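Local coordinates for protein L-2,4-diaminobutyric acid acetyltransferase (Geobacillus sp., PDB 6SLL) that catalyses the acetyl-coenzyme A-dependent acetylation of L-2,4-diaminobutyric acid, a step in making the chemical chaperone ectoine, at residues 32-35 with 36-39; 46-49 with 50-54; 63-67 with 68-72; 95-98 with 99-102; 152-155 with 156-160. All blocks are in the same frame, centred on the assembly; numbering follows the deposited sequence. Where two conformers were deposited one is given.

Contact 1. Residues 32-35 with 36-39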
# COMPACT_ATOMS: atom_id res chain seq x y z
N VAL B 32 -4.97 12.98 5.69
CA VAL B 32 -3.60 12.58 5.26
C VAL B 32 -3.40 12.76 3.77
O VAL B 32 -2.40 13.29 3.32
CB VAL B 32 -3.33 11.10 5.71
CG1 VAL B 32 -2.05 10.62 5.05
CG2 VAL B 32 -3.26 11.04 7.20
N TRP B 33 -4.41 12.37 2.96
CA TRP B 33 -4.38 12.56 1.54
C TRP B 33 -4.14 14.05 1.21
O TRP B 33 -3.34 14.38 0.34
CB TRP B 33 -5.66 12.00 0.95
CG TRP B 33 -5.80 12.18 -0.55
CD1 TRP B 33 -5.28 11.41 -1.53
CD2 TRP B 33 -6.50 13.27 -1.21
NE1 TRP B 33 -5.63 11.91 -2.76
CE2 TRP B 33 -6.38 13.03 -2.60
CE3 TRP B 33 -7.25 14.34 -0.74
CZ2 TRP B 33 -6.98 13.84 -3.52
CZ3 TRP B 33 -7.89 15.13 -1.66
CH2 TRP B 33 -7.73 14.91 -3.02
N GLU B 34 -4.92 14.90 1.89
CA GLU B 34 -4.74 16.35 1.65
C GLU B 34 -3.36 16.83 1.98
O GLU B 34 -2.75 17.65 1.23
CB GLU B 34 -5.79 17.13 2.45
CG GLU B 34 -7.22 16.93 1.90
CD GLU B 34 -8.29 17.54 2.71
OE1 GLU B 34 -8.07 17.75 3.91
OE2 GLU B 34 -9.38 17.78 2.14
N LEU B 35 -2.77 16.32 3.10
CA LEU B 35 -1.38 16.66 3.44
C LEU B 35 -0.40 16.25 2.36
O LEU B 35 0.44 17.02 1.92
CB LEU B 35 -0.99 16.02 4.80
CG LEU B 35 0.42 16.18 5.23
CD1 LEU B 35 0.65 17.55 5.83
CD2 LEU B 35 0.82 15.20 6.31
N ILE B 36 -0.54 15.00 1.88
CA ILE B 36 0.35 14.52 0.81
C ILE B 36 0.15 15.35 -0.44
O ILE B 36 1.14 15.78 -1.07
CB ILE B 36 0.12 13.04 0.54
CG1 ILE B 36 0.27 12.16 1.79
CG2 ILE B 36 0.98 12.53 -0.61
CD1 ILE B 36 1.59 12.26 2.41
N ARG B 37 -1.07 15.60 -0.81
CA ARG B 37 -1.22 16.40 -2.01
C ARG B 37 -0.68 17.77 -1.92
O ARG B 37 -0.04 18.24 -2.91
CB ARG B 37 -2.63 16.59 -2.23
CG ARG B 37 -2.95 17.59 -3.30
CD ARG B 37 -4.40 18.06 -3.36
NE ARG B 37 -4.67 18.83 -2.16
CZ ARG B 37 -5.90 19.01 -1.63
NH1 ARG B 37 -6.98 18.52 -2.21
NH2 ARG B 37 -6.02 19.65 -0.45
N ASP B 38 -0.78 18.36 -0.78
CA ASP B 38 -0.21 19.69 -0.60
C ASP B 38 1.30 19.79 -0.52
O ASP B 38 1.87 20.87 -0.60
CB ASP B 38 -0.92 20.34 0.56
CG ASP B 38 -2.45 20.64 0.21
OD1 ASP B 38 -2.79 20.64 -1.03
OD2 ASP B 38 -3.13 20.78 1.24
N THR B 39 1.98 18.70 -0.38
CA THR B 39 3.50 18.83 -0.43
C THR B 39 4.00 19.29 -1.82
O THR B 39 5.05 19.89 -1.96
CB THR B 39 4.27 17.60 0.08
OG1 THR B 39 4.02 16.57 -0.88
CG2 THR B 39 3.64 17.23 1.46
O HOH W 1 -9.67 18.42 -0.49
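Residues 32-35 and 36-39 are successive turns of helix 29-39, joined by i to i+4 backbone bonds such as Ile36 N to Val32 O (2.9 Å). The last of them, Thr39 N to Leu35 O, is weak. Thr39 OG1 donates to Ile36 O at 3.0 Å, in the carbonyl plane, and Thr39 N also bonds to Ile36 O. The outer side is polar. Arg37 runs out with CG anti to the backbone N (chi1 170°) and bends at chi3 (67°). This lays one guanidinium face over Glu34 CA, with NH2 3.8 Å from Glu34 CG. Glu34 and Arg37 point the same way, but their charged atoms do not touch. A water joins them: it donates to Glu34 OE2 at 2.7 Å and accepts from Arg37 NH1. NH1 also lies 3.6 Å from Trp33 CZ3. Ring and guanidinium planes are 66° apart, far from a flat stack. Arg37 NE forms a salt bridge with Asp38 OD1 (2.8 Å), met from above the carboxylate plane. Arg37 has two conformers, so its contacts may hold for only part of the molecules. On the inner side Val32 CG1 meets Ile36 CG1 at 4.3 Å. Both residues touch Tyr50 of helix 47-56. Val32 and Leu35 rest on Phe73 of strand 69-78, and Ile36 rests on Gln90 and Ala92 of strand 85-93. Trp33 packs on Pro47 and on Pro160 of the second subunit.

Contact 2. Residues 46-49 with 50-54. With DAB (2,4-diaminobutyric acid), chain D.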
# COMPACT_ATOMS: atom_id res chain seq x y z
N SER B 46 -4.45 7.37 -3.91
CA SER B 46 -5.87 7.64 -3.72
C SER B 46 -6.19 7.86 -2.26
O SER B 46 -5.50 7.37 -1.37
CB SER B 46 -6.73 6.50 -4.24
OG SER B 46 -6.57 5.33 -3.47
N PRO B 47 -7.31 8.60 -1.94
CA PRO B 47 -7.75 8.70 -0.56
C PRO B 47 -7.91 7.31 0.06
O PRO B 47 -7.55 7.11 1.22
CB PRO B 47 -9.02 9.51 -0.67
CG PRO B 47 -8.81 10.35 -1.92
CD PRO B 47 -8.06 9.49 -2.85
N TYR B 48 -8.49 6.40 -0.69
CA TYR B 48 -8.70 5.02 -0.20
C TYR B 48 -7.38 4.42 0.29
O TYR B 48 -7.39 3.71 1.30
CB TYR B 48 -9.32 4.19 -1.35
CG TYR B 48 -9.76 2.82 -0.96
CD1 TYR B 48 -8.84 1.76 -0.95
CD2 TYR B 48 -11.05 2.51 -0.65
CE1 TYR B 48 -9.23 0.50 -0.65
CE2 TYR B 48 -11.47 1.26 -0.32
CZ TYR B 48 -10.59 0.21 -0.34
OH TYR B 48 -10.94 -1.08 -0.07
N CYS B 49 -6.28 4.62 -0.43
CA CYS B 49 -4.98 4.13 0.01
C CYS B 49 -4.67 4.57 1.40
O CYS B 49 -4.18 3.79 2.23
CB CYS B 49 -3.93 4.57 -0.99
SG CYS B 49 -2.25 3.99 -0.63
N TYR B 50 -4.87 5.85 1.69
CA TYR B 50 -4.55 6.34 3.03
C TYR B 50 -5.51 5.86 4.07
O TYR B 50 -5.08 5.67 5.25
CB TYR B 50 -4.40 7.90 2.98
CG TYR B 50 -3.29 8.31 2.05
CD1 TYR B 50 -1.97 8.12 2.41
CD2 TYR B 50 -3.56 8.83 0.81
CE1 TYR B 50 -0.94 8.40 1.53
CE2 TYR B 50 -2.52 9.10 -0.08
CZ TYR B 50 -1.22 8.90 0.29
OH TYR B 50 -0.23 9.12 -0.64
N MET B 51 -6.73 5.56 3.74
CA MET B 51 -7.63 4.85 4.67
C MET B 51 -7.12 3.48 4.96
O MET B 51 -7.11 3.05 6.13
CB MET B 51 -9.05 4.76 4.03
CG MET B 51 -9.69 6.03 3.85
SD MET B 51 -11.28 5.90 2.97
CE MET B 51 -11.54 7.62 2.61
N LEU B 52 -6.62 2.74 3.94
CA LEU B 52 -6.03 1.43 4.18
C LEU B 52 -4.87 1.48 5.08
O LEU B 52 -4.69 0.59 5.95
CB LEU B 52 -5.57 0.73 2.94
CG LEU B 52 -6.52 0.28 1.96
CD1 LEU B 52 -5.79 -0.51 0.85
CD2 LEU B 52 -7.60 -0.62 2.58
N LEU B 53 -3.99 2.45 4.88
CA LEU B 53 -2.85 2.55 5.77
C LEU B 53 -3.27 2.80 7.17
O LEU B 53 -2.74 2.20 8.10
CB LEU B 53 -1.92 3.66 5.23
CG LEU B 53 -1.16 3.31 3.96
CD1 LEU B 53 -0.59 4.55 3.30
CD2 LEU B 53 -0.01 2.34 4.24
N GLY B 54 -4.25 3.68 7.40
CA GLY B 54 -4.79 3.95 8.70
C GLY B 54 -5.51 2.79 9.32
O GLY B 54 -5.67 2.77 10.53
N DAB D . -12.40 1.51 -4.89
CA DAB D . -11.27 0.91 -4.15
C DAB D . -9.99 0.98 -4.99
O DAB D . -10.13 1.11 -6.22
CB DAB D . -11.55 -0.46 -3.57
CG DAB D . -11.62 -1.49 -4.60
ND DAB D . -11.96 -2.81 -3.93
OXT DAB D . -8.94 0.80 -4.39
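Tyr48 lies flat against the bound diaminobutyric acid, while its CE1 meets Leu52 CG at 3.8 Å. The ligand CA sits over the centre of one ring face, and its CB is 3.4 Å from Tyr48 CZ. The first torsion of Tyr48 is near trans (chi1 -172°), which carries the ring out from the helix to the ligand. This substrate is hydrogen-bonded to residues of the second subunit, among them Glu168 and Asp43. Tyr48 OH also bonds to Thr125 of the second subunit. The ring therefore forms one wall of a substrate pocket in the partner. Leu52 meets it at a slant, one helical turn later.

The setting is the start of helix 47-56. Ser46 is its N-cap: OG accepts from Cys49 N at 3.1 Å and is also bonded to Asn45 of the second subunit. Met51 N, Leu52 N and Leu53 N make regular helical bonds to Pro47 O, Tyr48 O and Cys49 O. The first bond of the series, Tyr50 N to Ser46 O, is weak at 3.5 Å. Tyr50 CD2 comes within 3.3 Å of that same Ser46 O. Cys49 SG stands above the face of the Tyr50 ring, 5.0 Å from its centroid, in a distant sulfur-aromatic contact. SG also meets Leu53 CD1 at 4.3 Å. Tyr50 OH is hydrogen-bonded to Gln90 and Asn45 of its own chain.

Contact 3. Residues 63-67 with 68-72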
# COMPACT_ATOMS: atom_id res chain seq x y z
N ILE B 63 1.25 9.83 12.80
CA ILE B 63 0.72 11.19 12.54
C ILE B 63 1.24 12.16 13.54
O ILE B 63 1.42 11.82 14.71
CB ILE B 63 -0.87 11.14 12.63
CG1 ILE B 63 -1.43 10.71 11.23
CG2 ILE B 63 -1.50 12.46 13.10
CD1 ILE B 63 -2.88 10.65 11.12
N ALA B 64 1.46 13.38 13.07
CA ALA B 64 1.71 14.53 13.94
C ALA B 64 0.63 15.53 13.75
O ALA B 64 0.20 15.85 12.64
CB ALA B 64 3.05 15.18 13.57
N GLU B 65 0.11 16.05 14.90
CA GLU B 65 -0.96 17.05 14.89
C GLU B 65 -0.55 18.27 15.70
O GLU B 65 0.13 18.11 16.73
CB GLU B 65 -2.22 16.53 15.48
CG GLU B 65 -2.90 15.64 14.56
CD GLU B 65 -4.08 14.81 15.20
OE1 GLU B 65 -3.91 14.36 16.29
OE2 GLU B 65 -5.13 14.71 14.62
N HIS B 66 -0.95 19.42 15.26
CA HIS B 66 -0.67 20.68 16.00
C HIS B 66 -1.92 21.51 15.95
O HIS B 66 -2.43 21.82 14.87
CB HIS B 66 0.50 21.38 15.38
CG HIS B 66 0.83 22.69 16.11
ND1 HIS B 66 0.60 23.89 15.52
CD2 HIS B 66 1.37 22.94 17.31
CE1 HIS B 66 0.92 24.83 16.40
NE2 HIS B 66 1.44 24.27 17.45
N GLU B 67 -2.47 21.86 17.12
CA GLU B 67 -3.62 22.69 17.27
C GLU B 67 -4.73 22.18 16.36
O GLU B 67 -5.46 22.95 15.74
CB GLU B 67 -3.26 24.15 17.05
CG GLU B 67 -2.35 24.70 18.19
CD GLU B 67 -2.03 26.16 18.11
OE1 GLU B 67 -2.18 26.73 17.00
OE2 GLU B 67 -1.45 26.57 19.19
N GLY B 68 -4.87 20.85 16.34
CA GLY B 68 -5.98 20.19 15.61
C GLY B 68 -5.82 19.84 14.19
O GLY B 68 -6.70 19.24 13.63
N ASP B 69 -4.69 20.32 13.61
CA ASP B 69 -4.39 20.10 12.18
C ASP B 69 -3.35 18.96 12.06
O ASP B 69 -2.40 18.92 12.83
CB ASP B 69 -3.74 21.35 11.53
CG ASP B 69 -4.64 22.47 11.42
OD1 ASP B 69 -5.90 22.27 11.48
OD2 ASP B 69 -4.07 23.55 11.61
N ILE B 70 -3.56 18.07 11.09
CA ILE B 70 -2.52 17.07 10.77
C ILE B 70 -1.41 17.86 10.09
O ILE B 70 -1.61 18.47 9.04
CB ILE B 70 -3.08 15.86 10.00
CG1 ILE B 70 -4.05 15.02 10.92
CG2 ILE B 70 -1.90 15.04 9.48
CD1 ILE B 70 -4.76 13.89 10.14
N VAL B 71 -0.22 17.81 10.66
CA VAL B 71 0.95 18.48 10.14
C VAL B 71 2.05 17.55 9.69
O VAL B 71 3.05 17.99 9.14
CB VAL B 71 1.45 19.58 11.08
CG1 VAL B 71 0.40 20.69 11.27
CG2 VAL B 71 1.94 19.01 12.38
N GLY B 72 1.94 16.24 10.03
CA GLY B 72 2.96 15.28 9.62
C GLY B 72 2.37 13.93 9.48
O GLY B 72 1.40 13.54 10.17
O HOH W 2 -1.48 24.24 13.24
O HOH W 3 -7.59 22.77 14.03
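Ile63 and Ile70 meet at a slant, CD1 to CD1 at 3.9 Å. Glu65 and Ile70 project from the same face of the hairpin. The Glu65 chain is extended and runs across Ile70, with OE2 3.9 Å from Ile70 CG1. Its carboxylate goes on to a salt bridge with Arg22. The other face carries Ala64, His66 and Asp69. There Val71 reaches over with two methyls. Its CG2 lies 4.2 Å from Ala64 CB and 4.1 Å from His66 CB. Ala64 and Val71 also rest on Ile102 of helix 102-112.

The motif is a tight beta hairpin joining strands 62-66 and 69-78. Its corner is a type I' turn from His66 to Asp69, with Glu67 and Gly68 both at positive phi. His66 and Asp69 form a hydrogen-bonded antiparallel pair, with His66 N to Asp69 O at 2.9 Å. Further along, Val71 and Gly72 both face Ala64 in a classic beta bulge. Ala64 O accepts from Val71 N (2.8 Å) and Gly72 N (3.2 Å), both from the same face of its plane.

His66 carries its ring away from residues 68-72, and Glu67 CG sits 3.7 Å above the His66 ring plane, toward its rim. One water bridges His66 O, His66 ND1 and Asp69 OD2. A second links Glu67 O to Asp69 OD1. The His66 ring also meets that of His97.

Contact 4. Residues 95-98 with 99-102. With COA (coenzyme A), chain F.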
# COMPACT_ATOMS: atom_id res chain seq x y z
N SER B 95 4.19 22.39 4.94
CA SER B 95 5.03 23.51 4.73
C SER B 95 5.16 24.46 5.89
O SER B 95 6.20 25.00 6.25
CB SER B 95 4.51 24.18 3.49
OG SER B 95 5.41 25.23 3.16
N SER B 96 4.00 24.76 6.47
CA SER B 96 3.84 25.68 7.59
C SER B 96 4.56 25.28 8.79
O SER B 96 4.83 26.10 9.70
CB SER B 96 2.27 25.75 7.96
OG SER B 96 1.83 24.42 8.22
N HIS B 97 4.95 24.01 8.90
CA HIS B 97 5.52 23.46 10.12
C HIS B 97 6.82 22.78 9.92
O HIS B 97 7.32 22.06 10.80
CB HIS B 97 4.53 22.45 10.77
CG HIS B 97 3.39 23.08 11.41
ND1 HIS B 97 2.38 23.68 10.74
CD2 HIS B 97 3.08 23.21 12.70
CE1 HIS B 97 1.45 24.16 11.57
NE2 HIS B 97 1.86 23.86 12.78
N ARG B 98 7.53 23.03 8.80
CA ARG B 98 8.87 22.41 8.55
C ARG B 98 9.95 23.06 9.34
O ARG B 98 9.84 24.17 9.83
CB ARG B 98 9.09 22.45 7.03
CG ARG B 98 8.30 21.46 6.26
CD ARG B 98 8.53 21.61 4.77
NE ARG B 98 7.53 20.84 4.13
CZ ARG B 98 6.96 21.07 2.92
NH1 ARG B 98 7.53 22.05 2.12
NH2 ARG B 98 5.97 20.39 2.47
N ARG B 99 11.02 22.29 9.49
CA ARG B 99 12.23 22.71 10.16
C ARG B 99 12.06 23.00 11.63
O ARG B 99 12.73 23.80 12.28
CB ARG B 99 12.88 23.97 9.46
CG ARG B 99 13.12 23.73 7.94
CD ARG B 99 13.53 25.01 7.17
NE ARG B 99 12.49 26.16 7.42
CZ ARG B 99 11.20 26.20 6.85
NH1 ARG B 99 10.81 25.33 5.95
NH2 ARG B 99 10.32 27.21 7.13
N GLN B 100 11.14 22.22 12.21
CA GLN B 100 10.85 22.23 13.61
C GLN B 100 11.15 20.88 14.28
O GLN B 100 10.87 20.69 15.47
CB GLN B 100 9.32 22.61 13.92
CG GLN B 100 8.95 23.95 13.33
CD GLN B 100 7.47 24.32 13.69
OE1 GLN B 100 6.84 23.63 14.52
NE2 GLN B 100 6.91 25.13 12.94
N GLY B 101 11.68 19.91 13.56
CA GLY B 101 12.00 18.61 14.11
C GLY B 101 10.82 17.63 14.06
O GLY B 101 10.99 16.54 14.67
N ILE B 102 9.75 17.92 13.40
CA ILE B 102 8.59 17.01 13.42
C ILE B 102 8.92 15.73 12.69
O ILE B 102 8.59 14.65 13.16
CB ILE B 102 7.35 17.74 12.86
CG1 ILE B 102 6.96 18.91 13.78
CG2 ILE B 102 6.21 16.75 12.69
CD1 ILE B 102 5.85 19.77 13.20
N1A COA F . 17.17 22.98 4.91
C2A COA F . 18.18 22.40 5.56
N3A COA F . 18.14 21.34 6.37
C4A COA F . 16.87 20.87 6.54
C5A COA F . 15.76 21.39 5.89
C6A COA F . 15.91 22.49 5.03
N6A COA F . 14.94 23.09 4.39
N7A COA F . 14.64 20.71 6.35
C8A COA F . 15.08 19.77 7.17
N9A COA F . 16.43 19.82 7.27
C1B COA F . 17.24 18.96 8.02
C2B COA F . 17.23 19.29 9.51
O2B COA F . 18.19 20.26 9.82
C3B COA F . 17.41 17.89 10.08
O3B COA F . 18.82 17.50 9.83
P3B COA F . 19.92 17.51 11.02
O7A COA F . 19.41 16.30 11.82
O8A COA F . 21.27 17.46 10.29
O9A COA F . 19.50 18.61 12.13
C4B COA F . 16.61 17.04 9.13
O4B COA F . 16.67 17.66 7.86
C5B COA F . 15.23 16.76 9.72
O5B COA F . 14.57 18.00 10.03
P1A COA F . 13.06 18.08 10.53
O1A COA F . 12.83 19.45 11.03
O2A COA F . 12.72 16.92 11.38
O3A COA F . 12.32 17.92 9.10
P2A COA F . 10.84 18.45 8.74
O4A COA F . 9.91 18.21 9.86
O5A COA F . 10.95 19.85 8.22
O6A COA F . 10.44 17.47 7.59
CBP COA F . 10.51 16.62 5.34
CCP COA F . 11.33 17.04 6.54
CDP COA F . 11.48 15.94 4.33
CEP COA F . 9.46 15.66 5.76
CAP COA F . 9.88 17.93 4.75
OAP COA F . 10.96 18.76 4.24
C9P COA F . 8.87 17.74 3.67
O9P COA F . 7.77 17.20 3.83
N8P COA F . 9.29 18.22 2.47
C7P COA F . 8.61 18.24 1.27
C6P COA F . 9.02 19.53 0.38
C5P COA F . 10.32 19.36 -0.33
O5P COA F . 11.34 18.96 0.33
N4P COA F . 10.42 19.70 -1.49
C3P COA F . 11.72 19.61 -2.28
C2P COA F . 11.32 19.97 -3.91
S1P COA F . 11.09 21.72 -3.98
O HOH W 4 8.40 25.65 4.63
O HOH W 5 7.29 27.25 7.37
O HOH W 6 8.08 26.17 10.26
O HOH W 7 4.16 26.77 12.34
O HOH W 8 9.28 20.21 11.52
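Arg99 bends at chi3 (-54°) and folds its guanidinium back over Arg98 O, which lies on one face. Two waters carry NH1 and NH2 to Ser95 O. Arg99 N gives a nearly straight bond to coenzyme A O5A (2.8 Å, 171°). Gln100 comes next. Its CG lies 3.6 Å from His97 O, and two waters connect its NE2 to Ser96 O, one of them only weakly. That one also donates to Arg98 O. Gly101 is the N-cap of helix 102-112. Its N donates to coenzyme A O1A at 2.8 Å. Ile102 then packs CD1 on His97 CB at 3.9 Å. A single water accepts from Gln100 N and Ile102 N and donates to His97 O and to coenzyme A O4A (2.7 Å). Arg98 lies extended along the pantetheine arm of the cofactor, with C6P 3.3 Å above the plane of its guanidinium and Ser95 CA over the opposite face. Its NE bonds to Val93 O. The run from Arg98 through Gly101 to Ala103 fits the R/Q-x-x-G-x-G/A pyrophosphate loop of GNAT acetyltransferases. Here backbone N-H groups and an ordered water grip the diphosphate, and the helix N-terminus probably adds to the attraction.

Contact 5. Residues 152-155 with 156-160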
# COMPACT_ATOMS: atom_id res chain seq x y z
N VAL B 152 20.48 1.15 -6.55
CA VAL B 152 19.77 1.71 -7.66
C VAL B 152 18.23 2.12 -7.40
O VAL B 152 17.78 3.12 -7.92
CB VAL B 152 19.95 0.94 -8.96
CG1 VAL B 152 19.24 -0.39 -8.96
CG2 VAL B 152 19.51 1.73 -10.11
N GLY B 153 17.54 1.29 -6.74
CA GLY B 153 16.12 1.54 -6.54
C GLY B 153 15.34 1.56 -7.83
O GLY B 153 15.62 0.72 -8.68
N TYR B 154 14.36 2.43 -7.94
CA TYR B 154 13.50 2.49 -9.10
C TYR B 154 13.95 3.71 -9.97
O TYR B 154 13.71 4.86 -9.61
CB TYR B 154 12.03 2.62 -8.74
CG TYR B 154 11.54 1.65 -7.70
CD1 TYR B 154 11.83 0.33 -7.76
CD2 TYR B 154 10.72 2.07 -6.66
CE1 TYR B 154 11.32 -0.57 -6.84
CE2 TYR B 154 10.24 1.20 -5.72
CZ TYR B 154 10.55 -0.13 -5.78
OH TYR B 154 10.07 -0.94 -4.78
N GLY B 155 14.59 3.39 -11.12
CA GLY B 155 15.08 4.47 -11.98
C GLY B 155 13.92 5.17 -12.68
O GLY B 155 12.86 4.63 -12.86
N ALA B 156 14.24 6.41 -13.17
CA ALA B 156 13.29 7.18 -13.88
C ALA B 156 12.63 6.45 -14.99
O ALA B 156 11.47 6.69 -15.32
CB ALA B 156 14.00 8.41 -14.40
N GLU B 157 13.37 5.56 -15.71
CA GLU B 157 12.87 4.84 -16.83
C GLU B 157 11.74 3.93 -16.54
O GLU B 157 11.09 3.43 -17.43
CB GLU B 157 14.02 4.06 -17.51
CG GLU B 157 14.66 2.97 -16.65
CD GLU B 157 15.79 3.42 -15.69
OE1 GLU B 157 15.99 4.64 -15.48
OE2 GLU B 157 16.45 2.41 -15.24
N MET B 158 11.58 3.59 -15.22
CA MET B 158 10.51 2.67 -14.86
C MET B 158 9.14 3.33 -14.84
O MET B 158 8.15 2.64 -14.76
CB MET B 158 10.74 2.06 -13.42
CG MET B 158 12.00 1.15 -13.44
SD MET B 158 12.33 0.38 -11.83
CE MET B 158 10.82 -0.46 -11.46
N PHE B 159 9.10 4.66 -14.86
CA PHE B 159 7.90 5.43 -14.62
C PHE B 159 7.13 5.60 -15.96
O PHE B 159 7.72 5.41 -17.02
CB PHE B 159 8.18 6.68 -13.89
CG PHE B 159 8.59 6.46 -12.50
CD1 PHE B 159 9.83 6.09 -12.16
CD2 PHE B 159 7.64 6.52 -11.45
CE1 PHE B 159 10.24 5.77 -10.83
CE2 PHE B 159 7.98 6.17 -10.18
CZ PHE B 159 9.26 5.83 -9.85
N PRO B 160 5.89 6.05 -15.94
CA PRO B 160 5.11 6.13 -17.21
C PRO B 160 5.58 7.16 -18.15
O PRO B 160 6.20 8.18 -17.78
CB PRO B 160 3.72 6.52 -16.77
CG PRO B 160 3.62 5.98 -15.35
CD PRO B 160 5.01 6.17 -14.78
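This is a local Met-aromatic and turn contact where the outermost strand 148-154 runs out into the loop before strand 168-173. Met158 turns back on Tyr154: its SD lies 3.6 Å from Tyr154 CA and 3.8 Å from Tyr154 CB. The chain bends at chi3 (56°), which puts CE 3.9 Å from Tyr154 CD1. Sulfur and ring meet at a slant, with SD 5.3 Å from the ring centroid. A short 3-10 turn at 156-158 brings this about. Met158 N bonds to Gly155 O at 2.9 Å, with the donor well above the carbonyl plane. Phe159 presents its edge to the same oxygen, CD1 being 3.4 Å from Gly155 O. Its CE1 lies 3.8 Å from Tyr154 O, also near the ring plane. Glu157 bends back so that OE1 comes 3.6 Å from Gly155 CA. Across the dimer interface Tyr154 OH is hydrogen-bonded to Asp55 of the second subunit, and Met158 and Phe159 pack on Met51 of that subunit. The Met158 N to Gly155 O bond, with Phe159 N to Ala156 O behind it, is thus joined by sulfur and methyl packing. The Phe159 ring edge, slightly positive, probably adds a weak attraction to the carbonyl oxygens.

Along the chain the five contacts come in series, and the first four belong to the GNAT acetyltransferase fold. Contacts 1 and 2 sit on consecutive helices, 29-39 and 47-56, with centres 12 Å apart, and touch each other. Contact 3 is the hairpin of strands 62-66 and 69-78. It touches both contact 1 and contact 4; contacts 3 and 4 are 11 Å apart by centres. Contact 4 binds the diphosphate of coenzyme A. Contact 5 leaves the far edge of the same sheet, about 32 Å from contact 3 between centres. Contacts 1, 2 and 5 reach the second subunit, whereas contacts 3 and 4 touch no other chain. Contact 2 places the substrate site at the dimer interface.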